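PDB 5EJD: TqaA from Penicillium aethiopicum, which probably serves in nonribosomal peptide synthesis, this chain being its T3 carrier domain, which holds a covalently bound 4'-phosphopantetheine arm. Local coordinates for residues B[40-43]-B[44-47]; B[57-60]-B[61-65]; B[25-28]-B[29-33]; B[10-13]-B[14-18]. All coordinates share one frame; numbering follows the deposited sequence.

Interaction 1 (B[40-43]-B[44-47]). With PNS (4'-phosphopantetheine), chain R.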
loop_
_atom_site.group_PDB
_atom_site.type_symbol
_atom_site.label_atom_id
_atom_site.label_comp_id
_atom_site.label_asym_id
_atom_site.label_seq_id
_atom_site.Cartn_x
_atom_site.Cartn_y
_atom_site.Cartn_z
ATOM N N SER B 40 -11.856 0.300 -5.964
ATOM C CA SER B 40 -11.127 -0.946 -6.030
ATOM C C SER B 40 -10.806 -1.472 -4.629
ATOM O O SER B 40 -10.841 -2.657 -4.418
ATOM C CB SER B 40 -9.834 -0.789 -6.832
ATOM O OG SER B 40 -10.033 -0.187 -8.097
ATOM N N ILE B 41 -10.451 -0.600 -3.701
ATOM C CA ILE B 41 -10.088 -1.021 -2.370
ATOM C C ILE B 41 -11.280 -1.487 -1.556
ATOM O O ILE B 41 -11.184 -2.490 -0.851
ATOM C CB ILE B 41 -9.230 0.036 -1.680
ATOM C CG1 ILE B 41 -7.876 -0.078 -2.348
ATOM C CG2 ILE B 41 -9.131 -0.232 -0.190
ATOM C CD1 ILE B 41 -6.748 0.638 -1.713
ATOM N N ASP B 42 -12.410 -0.826 -1.726
ATOM C CA ASP B 42 -13.643 -1.307 -1.136
ATOM C C ASP B 42 -13.987 -2.663 -1.665
ATOM O O ASP B 42 -14.530 -3.526 -0.947
ATOM C CB ASP B 42 -14.790 -0.320 -1.423
ATOM C CG ASP B 42 -14.490 1.095 -0.908
ATOM O OD1 ASP B 42 -14.120 1.238 0.286
ATOM O OD2 ASP B 42 -14.605 2.071 -1.689
ATOM N N ALA B 43 -13.731 -2.859 -2.948
ATOM C CA ALA B 43 -14.052 -4.151 -3.601
ATOM C C ALA B 43 -13.198 -5.249 -3.009
ATOM O O ALA B 43 -13.671 -6.340 -2.738
ATOM C CB ALA B 43 -13.834 -4.054 -5.098
ATOM N N MET B 44 -11.942 -4.938 -2.780
ATOM C CA MET B 44 -11.042 -5.887 -2.114
ATOM C C MET B 44 -11.588 -6.270 -0.727
ATOM O O MET B 44 -11.677 -7.452 -0.419
ATOM C CB MET B 44 -9.608 -5.341 -2.068
ATOM C CG MET B 44 -8.928 -4.868 -0.787
ATOM S SD MET B 44 -8.375 -6.181 0.128
ATOM C CE MET B 44 -9.128 -6.000 1.628
ATOM N N LYS B 45 -12.024 -5.295 0.061
ATOM C CA LYS B 45 -12.598 -5.594 1.371
ATOM C C LYS B 45 -13.905 -6.385 1.299
ATOM O O LYS B 45 -14.103 -7.318 2.065
ATOM C CB LYS B 45 -12.822 -4.336 2.174
ATOM C CG LYS B 45 -11.551 -3.545 2.340
ATOM C CD LYS B 45 -11.608 -2.552 3.487
ATOM C CE LYS B 45 -11.428 -1.130 2.996
ATOM N NZ LYS B 45 -10.551 -0.358 3.911
ATOM N N ALA B 46 -14.726 -6.071 0.319
ATOM C CA ALA B 46 -15.984 -6.770 0.125
ATOM C C ALA B 46 -15.709 -8.229 -0.178
ATOM O O ALA B 46 -16.322 -9.116 0.379
ATOM C CB ALA B 46 -16.795 -6.150 -1.001
ATOM N N SER B 47 -14.786 -8.460 -1.086
ATOM C CA SER B 47 -14.384 -9.804 -1.421
ATOM C C SER B 47 -13.893 -10.597 -0.204
ATOM O O SER B 47 -14.212 -11.769 -0.053
ATOM C CB SER B 47 -13.324 -9.753 -2.496
ATOM O OG SER B 47 -12.791 -11.038 -2.648
HETATM O O23 PNS R . -10.460 2.204 -7.740
HETATM P P24 PNS R . -9.530 1.270 -8.476
HETATM O O26 PNS R . -9.667 1.239 -9.947
HETATM O O27 PNS R . -8.028 1.260 -7.845
HETATM C C28 PNS R . -6.840 0.716 -8.391
HETATM C C29 PNS R . -5.549 0.823 -7.455
HETATM C C30 PNS R . -5.406 2.280 -7.749
HETATM C C31 PNS R . -4.847 -0.219 -8.344
HETATM C C32 PNS R . -6.095 0.393 -6.058
HETATM O O33 PNS R . -6.782 -0.914 -6.192
HETATM C C34 PNS R . -4.862 0.096 -5.228
HETATM O O35 PNS R . -4.338 -1.024 -5.259
HETATM N N36 PNS R . -4.040 0.787 -4.508
HETATM C C37 PNS R . -3.949 2.116 -4.102
HETATM C C38 PNS R . -3.586 2.193 -2.629
HETATM C C39 PNS R . -2.133 2.122 -2.243
HETATM O O40 PNS R . -1.586 1.053 -2.267
HETATM N N41 PNS R . -1.580 3.249 -1.797
HETATM C C42 PNS R . -0.207 3.374 -1.381
HETATM C C43 PNS R . 0.097 2.572 -0.158
HETATM S S44 PNS R . 1.191 3.493 0.945
#

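Interaction 2 (B[57-60]-B[61-65])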
loop_
_atom_site.group_PDB
_atom_site.type_symbol
_atom_site.label_atom_id
_atom_site.label_comp_id
_atom_site.label_asym_id
_atom_site.label_seq_id
_atom_site.Cartn_x
_atom_site.Cartn_y
_atom_site.Cartn_z
ATOM N N PHE B 57 -16.090 -14.617 -4.279
ATOM C CA PHE B 57 -15.948 -13.807 -5.457
ATOM C C PHE B 57 -14.739 -12.958 -5.251
ATOM O O PHE B 57 -14.386 -12.608 -4.119
ATOM C CB PHE B 57 -17.189 -12.941 -5.701
ATOM C CG PHE B 57 -17.578 -12.089 -4.538
ATOM C CD1 PHE B 57 -17.143 -10.777 -4.431
ATOM C CD2 PHE B 57 -18.386 -12.595 -3.546
ATOM C CE1 PHE B 57 -17.500 -10.000 -3.340
ATOM C CE2 PHE B 57 -18.752 -11.820 -2.468
ATOM C CZ PHE B 57 -18.304 -10.522 -2.360
ATOM N N GLY B 58 -14.122 -12.561 -6.350
ATOM C CA GLY B 58 -12.962 -11.677 -6.276
ATOM C C GLY B 58 -13.285 -10.292 -6.764
ATOM O O GLY B 58 -14.417 -9.983 -7.159
ATOM N N VAL B 59 -12.276 -9.438 -6.715
ATOM C CA VAL B 59 -12.453 -8.064 -7.132
ATOM C C VAL B 59 -12.891 -7.985 -8.603
ATOM O O VAL B 59 -13.658 -7.107 -8.971
ATOM C CB VAL B 59 -11.177 -7.260 -6.901
ATOM C CG1 VAL B 59 -11.308 -5.844 -7.424
ATOM C CG2 VAL B 59 -10.836 -7.228 -5.427
ATOM N N ALA B 60 -12.371 -8.856 -9.447
ATOM C CA ALA B 60 -12.708 -8.804 -10.879
ATOM C C ALA B 60 -14.210 -9.037 -11.095
ATOM O O ALA B 60 -14.833 -8.413 -11.950
ATOM C CB ALA B 60 -11.888 -9.808 -11.659
ATOM N N ASP B 61 -14.784 -9.914 -10.289
ATOM C CA ASP B 61 -16.207 -10.220 -10.373
ATOM C C ASP B 61 -17.035 -8.989 -10.090
ATOM O O ASP B 61 -18.059 -8.789 -10.712
ATOM C CB ASP B 61 -16.565 -11.346 -9.402
ATOM C CG ASP B 61 -15.795 -12.672 -9.679
ATOM O OD1 ASP B 61 -15.740 -13.090 -10.854
ATOM O OD2 ASP B 61 -15.238 -13.280 -8.717
ATOM N N ILE B 62 -16.574 -8.133 -9.185
ATOM C CA ILE B 62 -17.273 -6.915 -8.864
ATOM C C ILE B 62 -17.172 -5.905 -10.008
ATOM O O ILE B 62 -18.135 -5.221 -10.319
ATOM C CB ILE B 62 -16.758 -6.304 -7.580
ATOM C CG1 ILE B 62 -16.975 -7.282 -6.421
ATOM C CG2 ILE B 62 -17.441 -4.984 -7.271
ATOM C CD1 ILE B 62 -16.361 -6.876 -5.102
ATOM N N PHE B 63 -16.019 -5.821 -10.685
ATOM C CA PHE B 63 -15.954 -4.971 -11.904
ATOM C C PHE B 63 -16.839 -5.505 -13.060
ATOM O O PHE B 63 -17.383 -4.714 -13.820
ATOM C CB PHE B 63 -14.520 -4.791 -12.410
ATOM C CG PHE B 63 -13.727 -3.761 -11.661
ATOM C CD1 PHE B 63 -13.634 -2.468 -12.130
ATOM C CD2 PHE B 63 -13.048 -4.104 -10.487
ATOM C CE1 PHE B 63 -12.897 -1.515 -11.446
ATOM C CE2 PHE B 63 -12.318 -3.167 -9.807
ATOM C CZ PHE B 63 -12.236 -1.862 -10.286
ATOM N N ASP B 64 -16.898 -6.833 -13.230
ATOM C CA ASP B 64 -17.673 -7.464 -14.329
ATOM C C ASP B 64 -19.160 -7.456 -14.033
ATOM O O ASP B 64 -19.947 -7.220 -14.917
ATOM C CB ASP B 64 -17.231 -8.895 -14.558
ATOM C CG ASP B 64 -15.797 -9.003 -15.107
ATOM O OD1 ASP B 64 -15.270 -8.010 -15.670
ATOM O OD2 ASP B 64 -15.200 -10.102 -14.975
ATOM N N HIS B 65 -19.516 -7.607 -12.760
ATOM C CA HIS B 65 -20.902 -7.667 -12.329
ATOM C C HIS B 65 -21.187 -6.697 -11.214
ATOM O O HIS B 65 -21.400 -7.070 -10.070
ATOM C CB HIS B 65 -21.226 -9.071 -11.904
ATOM C CG HIS B 65 -21.109 -10.035 -13.017
ATOM N ND1 HIS B 65 -20.117 -10.992 -13.079
ATOM C CD2 HIS B 65 -21.805 -10.111 -14.177
ATOM C CE1 HIS B 65 -20.229 -11.639 -14.221
ATOM N NE2 HIS B 65 -21.246 -11.122 -14.900
#

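Interaction 3 (B[25-28]-B[29-33])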
loop_
_atom_site.group_PDB
_atom_site.type_symbol
_atom_site.label_atom_id
_atom_site.label_comp_id
_atom_site.label_asym_id
_atom_site.label_seq_id
_atom_site.Cartn_x
_atom_site.Cartn_y
_atom_site.Cartn_z
ATOM N N GLY B 25 -30.912 -0.895 5.042
ATOM C CA GLY B 25 -32.233 -0.593 4.481
ATOM C C GLY B 25 -32.263 0.134 3.141
ATOM O O GLY B 25 -33.315 0.148 2.497
ATOM N N THR B 26 -31.157 0.777 2.732
ATOM C CA THR B 26 -31.135 1.560 1.507
ATOM C C THR B 26 -30.637 0.802 0.336
ATOM O O THR B 26 -30.548 1.344 -0.769
ATOM C CB THR B 26 -30.217 2.778 1.633
ATOM O OG1 THR B 26 -28.846 2.368 1.702
ATOM C CG2 THR B 26 -30.592 3.590 2.867
ATOM N N ILE B 27 -30.345 -0.478 0.534
ATOM C CA ILE B 27 -29.700 -1.259 -0.517
ATOM C C ILE B 27 -30.714 -2.120 -1.266
ATOM O O ILE B 27 -31.410 -2.909 -0.659
ATOM C CB ILE B 27 -28.578 -2.138 0.057
ATOM C CG1 ILE B 27 -27.475 -1.266 0.631
ATOM C CG2 ILE B 27 -27.984 -3.003 -1.038
ATOM C CD1 ILE B 27 -26.441 -2.043 1.367
ATOM N N SER B 28 -30.824 -1.920 -2.578
ATOM C CA SER B 28 -31.708 -2.706 -3.374
ATOM C C SER B 28 -30.895 -3.608 -4.276
ATOM O O SER B 28 -29.715 -3.376 -4.523
ATOM C CB SER B 28 -32.680 -1.825 -4.187
ATOM O OG SER B 28 -32.161 -1.519 -5.460
ATOM N N ALA B 29 -31.546 -4.657 -4.750
ATOM C CA ALA B 29 -30.913 -5.649 -5.585
ATOM C C ALA B 29 -30.388 -5.105 -6.893
ATOM O O ALA B 29 -29.511 -5.719 -7.486
ATOM C CB ALA B 29 -31.872 -6.796 -5.840
ATOM N N SER B 30 -30.898 -3.965 -7.331
ATOM C CA SER B 30 -30.445 -3.335 -8.594
ATOM C C SER B 30 -29.323 -2.311 -8.391
ATOM O O SER B 30 -28.906 -1.670 -9.340
ATOM C CB SER B 30 -31.642 -2.629 -9.230
ATOM O OG SER B 30 -32.149 -1.674 -8.315
ATOM N N ASP B 31 -28.916 -2.098 -7.137
ATOM C CA ASP B 31 -27.834 -1.174 -6.834
ATOM C C ASP B 31 -26.475 -1.584 -7.442
ATOM O O ASP B 31 -26.102 -2.757 -7.500
ATOM C CB ASP B 31 -27.650 -1.011 -5.335
ATOM C CG ASP B 31 -28.568 0.025 -4.737
ATOM O OD1 ASP B 31 -28.965 0.972 -5.440
ATOM O OD2 ASP B 31 -28.865 -0.082 -3.521
ATOM N N ASN B 32 -25.775 -0.561 -7.914
ATOM C CA ASN B 32 -24.471 -0.687 -8.507
ATOM C C ASN B 32 -23.396 -0.282 -7.490
ATOM O O ASN B 32 -23.399 0.839 -6.967
ATOM C CB ASN B 32 -24.425 0.218 -9.738
ATOM C CG ASN B 32 -23.100 0.183 -10.423
ATOM O OD1 ASN B 32 -22.051 0.488 -9.816
ATOM N ND2 ASN B 32 -23.095 -0.260 -11.661
ATOM N N PHE B 33 -22.449 -1.176 -7.262
ATOM C CA PHE B 33 -21.406 -0.967 -6.267
ATOM C C PHE B 33 -20.669 0.370 -6.422
ATOM O O PHE B 33 -20.416 1.062 -5.451
ATOM C CB PHE B 33 -20.399 -2.123 -6.345
ATOM C CG PHE B 33 -19.370 -2.141 -5.220
ATOM C CD1 PHE B 33 -18.071 -1.740 -5.464
ATOM C CD2 PHE B 33 -19.686 -2.626 -3.988
ATOM C CE1 PHE B 33 -17.119 -1.765 -4.480
ATOM C CE2 PHE B 33 -18.740 -2.656 -2.981
ATOM C CZ PHE B 33 -17.449 -2.220 -3.229
#

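Interaction 4 (B[10-13]-B[14-18])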
loop_
_atom_site.group_PDB
_atom_site.type_symbol
_atom_site.label_atom_id
_atom_site.label_comp_id
_atom_site.label_asym_id
_atom_site.label_seq_id
_atom_site.Cartn_x
_atom_site.Cartn_y
_atom_site.Cartn_z
ATOM N N ARG B 10 -28.991 -11.142 0.289
ATOM C CA ARG B 10 -29.000 -10.577 1.628
ATOM C C ARG B 10 -27.619 -10.483 2.215
ATOM O O ARG B 10 -27.305 -9.495 2.875
ATOM C CB ARG B 10 -29.905 -11.381 2.590
ATOM C CG ARG B 10 -31.393 -11.185 2.333
ATOM C CD ARG B 10 -32.310 -12.048 3.190
ATOM N NE ARG B 10 -33.516 -12.240 2.390
ATOM C CZ ARG B 10 -33.825 -13.335 1.698
ATOM N NH1 ARG B 10 -33.063 -14.420 1.744
ATOM N NH2 ARG B 10 -34.929 -13.343 0.974
ATOM N N GLU B 11 -26.842 -11.549 2.091
ATOM C CA GLU B 11 -25.533 -11.571 2.731
ATOM C C GLU B 11 -24.648 -10.514 2.054
ATOM O O GLU B 11 -23.914 -9.790 2.711
ATOM C CB GLU B 11 -24.834 -12.962 2.822
ATOM C CG GLU B 11 -24.577 -13.389 4.276
ATOM C CD GLU B 11 -23.795 -12.430 5.215
ATOM O OE1 GLU B 11 -23.106 -11.431 4.860
ATOM O OE2 GLU B 11 -23.866 -12.734 6.417
ATOM N N LEU B 12 -24.767 -10.414 0.743
ATOM C CA LEU B 12 -24.012 -9.431 -0.014
ATOM C C LEU B 12 -24.371 -7.977 0.316
ATOM O O LEU B 12 -23.502 -7.119 0.394
ATOM C CB LEU B 12 -24.234 -9.698 -1.488
ATOM C CG LEU B 12 -23.265 -9.050 -2.420
ATOM C CD1 LEU B 12 -21.837 -9.483 -2.092
ATOM C CD2 LEU B 12 -23.665 -9.448 -3.846
ATOM N N ALA B 13 -25.641 -7.725 0.577
ATOM C CA ALA B 13 -26.072 -6.413 0.941
ATOM C C ALA B 13 -25.495 -5.995 2.277
ATOM O O ALA B 13 -25.132 -4.838 2.490
ATOM C CB ALA B 13 -27.592 -6.368 1.007
ATOM N N ASN B 14 -25.467 -6.924 3.212
ATOM C CA ASN B 14 -24.846 -6.660 4.471
ATOM C C ASN B 14 -23.372 -6.319 4.315
ATOM O O ASN B 14 -22.829 -5.481 5.026
ATOM C CB ASN B 14 -25.064 -7.835 5.375
ATOM C CG ASN B 14 -24.611 -7.573 6.791
ATOM O OD1 ASN B 14 -24.876 -6.509 7.360
ATOM N ND2 ASN B 14 -23.905 -8.534 7.368
ATOM N N ILE B 15 -22.713 -7.016 3.426
ATOM C CA ILE B 15 -21.313 -6.748 3.167
ATOM C C ILE B 15 -21.141 -5.332 2.579
ATOM O O ILE B 15 -20.254 -4.592 2.996
ATOM C CB ILE B 15 -20.744 -7.803 2.208
ATOM C CG1 ILE B 15 -20.559 -9.109 2.970
ATOM C CG2 ILE B 15 -19.420 -7.354 1.612
ATOM C CD1 ILE B 15 -20.289 -10.269 2.059
ATOM N N TRP B 16 -21.975 -4.975 1.613
ATOM C CA TRP B 16 -21.876 -3.645 1.030
ATOM C C TRP B 16 -22.148 -2.587 2.078
ATOM O O TRP B 16 -21.524 -1.536 2.096
ATOM C CB TRP B 16 -22.884 -3.501 -0.087
ATOM C CG TRP B 16 -22.520 -4.194 -1.336
ATOM C CD1 TRP B 16 -21.712 -5.264 -1.477
ATOM C CD2 TRP B 16 -23.024 -3.900 -2.639
ATOM N NE1 TRP B 16 -21.672 -5.663 -2.802
ATOM C CE2 TRP B 16 -22.465 -4.825 -3.530
ATOM C CE3 TRP B 16 -23.853 -2.903 -3.140
ATOM C CZ2 TRP B 16 -22.712 -4.793 -4.873
ATOM C CZ3 TRP B 16 -24.119 -2.881 -4.492
ATOM C CH2 TRP B 16 -23.559 -3.821 -5.340
ATOM N N ALA B 17 -23.108 -2.855 2.948
ATOM C CA ALA B 17 -23.430 -1.908 4.002
ATOM C C ALA B 17 -22.224 -1.625 4.905
ATOM O O ALA B 17 -21.944 -0.484 5.211
ATOM C CB ALA B 17 -24.606 -2.391 4.831
ATOM N N THR B 18 -21.505 -2.659 5.302
ATOM C CA THR B 18 -20.357 -2.473 6.175
ATOM C C THR B 18 -19.223 -1.765 5.426
ATOM O O THR B 18 -18.610 -0.857 5.948
ATOM C CB THR B 18 -19.820 -3.859 6.607
ATOM O OG1 THR B 18 -20.869 -4.657 7.155
ATOM C CG2 THR B 18 -18.690 -3.771 7.589
#

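Interaction 1 (B[40-43]-B[44-47])
At the start of helix 40-52 lies the attachment site of the carrier domain, where Ser40 carries the 4'-phosphopantetheine arm and the first two turns of the helix, 40-43 and 44-47, are joined end to end. The covalent link is unambiguous: Ser40 OG stands 1.6 Å from the phosphorus P24 of the arm. A second hold comes from the backbone, since Ser40 N donates to the phosphate oxygen O23 at 3.0 Å. With OG anti to the carbonyl carbon and beside the backbone N (chi1 -51°), the phosphate is brought round to that N-H.

Ile41 lies next to the arm. Its CD1 packs 3.6 Å from C38 of the pantetheine, while the other branch turns to the following turn of helix, CG2 meeting Lys45 CE at 4.0 Å. The Lys45 and Ile41 side chains cross obliquely, and Lys45 CG also lies against the Ile41 carbonyl oxygen. Backbone bonds join the two turns, from Met44 N to Ser40 O (3.0 Å) through to Ser47 N and Ala43 O (2.9 Å). Asp42 and Lys45 do not pair: OD1 and NZ remain 5.3 Å apart, and Asp42 OD2 instead accepts from His39 N just before the helix.

Ala43 and Met44 meet Val59 of helix 59-64, and the chain of another protein packs on Ser40, Ile41 and Met44. Chemically, the phosphate sits at the N-terminal end of a helix, where the helix dipole and the Ser40 N-H would probably stabilise its negative charge, while Ile41 gives the arm an apolar flank.

Interaction 2 (B[57-60]-B[61-65])
Asp61 opens 61-65 by reaching back over the start of its helix to the backbone of 57-60. Its OD2 accepts from Gly58 N at 2.7 Å, and the bond is nearly straight (N-H...O 172°), meeting the anti side of the carboxylate 21° out of its plane. Gly58 is the N-cap, so the aspartate three residues on returns a bond to the cap residue's backbone, the side-chain-to-backbone half of a capping box. Asp61 CG lies beside its own backbone N and anti to the carbonyl carbon (chi1 -60°), which swings the carboxylate toward Gly58; the same OD2 also packs against Phe57 CA.

Ile62 follows with a weak backbone bond to Gly58 O, and its CD1 comes to the edge of the Phe57 ring, near the ring plane, 3.8 Å from CE1. The two side chains cross at a slant. Phe63 N then donates to Val59 O at 3.2 Å. Its ring lies alongside Val59, both pointing the same way, with CE2 3.7 Å from Val59 CG1; the Val59 carbonyl oxygen sits in plane at the ring edge, 3.4 Å from CD2. Asp64 N closes the turn on Ala60 O at 2.9 Å, and His65 is the first residue to leave helical geometry.

Helix 59-64 touches two others, helix 40-52 and helix 68-74. Val59 and Ile62 lean on Ala43 of the former, where Phe63 also touches Ser40 and the bound phosphopantetheine; Asp61 and Ile62 meet Leu71 of the latter, and Val59 and Ala60 face the chain of another protein.

Interaction 3 (B[25-28]-B[29-33])
Residues Ser28 to Asp31 form a type I beta turn, closed by Asp31 N donating to Ser28 O at 3.0 Å from well above the carbonyl plane (58° out of it). The aspartate side chain returns the grip: OD2 accepts from Ser28 N at 2.8 Å, with an N-H...O angle of 163°, the donor standing above the carboxylate plane. The same oxygen lies 3.3 Å from Ile27 CA, and the Asp31 and Ile27 side chains cross at about a right angle. Across the turn, Ser30 OG donates to Ser28 OG at 2.9 Å. Ser30 OG sits between its own backbone N and carbonyl carbon (chi1 58°), turned toward the Ser28 hydroxyl.

This turn belongs to the long loop that joins helix 7-20 to helix 40-52 in the carrier-domain fold. Asp31 OD2 has a second partner there, a salt bridge to Arg36 NH2, which ties the turn to a later part of the loop. Replacing Asp31 with an alanine would probably leave Ser28 N without its acceptor and Arg36 without this carboxylate, so that the turn is held to Arg36 less firmly. Just before the turn, Ile27 packs on Ala13, Trp16 and Ala17 of helix 7-20.

Interaction 4 (B[10-13]-B[14-18])
Residues 10-13 and 14-18 are successive turns of helix 7-20, held by regular i to i+4 backbone bonds: Asn14 N to Arg10 O (3.2 Å), Ile15 N to Glu11 O, Trp16 N to Leu12 O (2.9 Å) and Ala17 N to Ala13 O. Asn14 O takes two donors from Thr18, its N at 3.1 Å and its OG1 at 3.0 Å, which approach from opposite faces of the carbonyl plane.

Leu12 and Trp16 carry the buried side of the contact. Leu12 CG lies 3.8 Å from Trp16 NE1, the two side chains crossing at a slant, and CD1 of the indole passes 3.2 Å from Leu12 O. Trp16 CG is anti to the carbonyl carbon (chi1 -75°), which turns the indole back along the helix over the preceding turn.

In the helical bundle of this carrier domain, helix 7-20 presents Leu12 and Trp16 to Leu68 of helix 68-74, while Ile15 meets Ala46 and Leu49 of helix 40-52. The indole also meets the Phe33 ring edge-to-face, linking the helix with the long loop after it. An alanine in place of Trp16 would probably open a gap beside Leu12 and Leu68 and leave the Phe33 ring without this edge-to-face partner.

On a more open flank, Glu11 and Asn14 lie side by side, pointing the same way, with OE1 3.9 Å from ND2 and the two flat groups turned 61° apart. Ile15 crosses Glu11 at about a right angle, its CG1 3.4 Å from Glu11 O.

Overall arrangement
All four contacts are local, yet they meet in one small bundle. Interaction 1 is the most buried and alone carries a covalent cofactor; interactions 2, 3 and 4 are partly buried, each including some exposed residue. Interaction 2 lies beside interaction 1, centres about 9 Å apart, joined by Ser47 OG to Phe57 O, and reaches interaction 4 through Phe57 against Leu12. Interactions 3 and 4 lie away from the arm and meet where Asp31 O packs on Trp16. Phe33 of interaction 3 reaches interactions 1, 2 and 4. Aspartate-to-backbone bonds fix a helix start in 57-65 and a turn in 25-33, whereas 10-18 and 40-47 are regular helix throughout, the latter with a phosphate bound at its start.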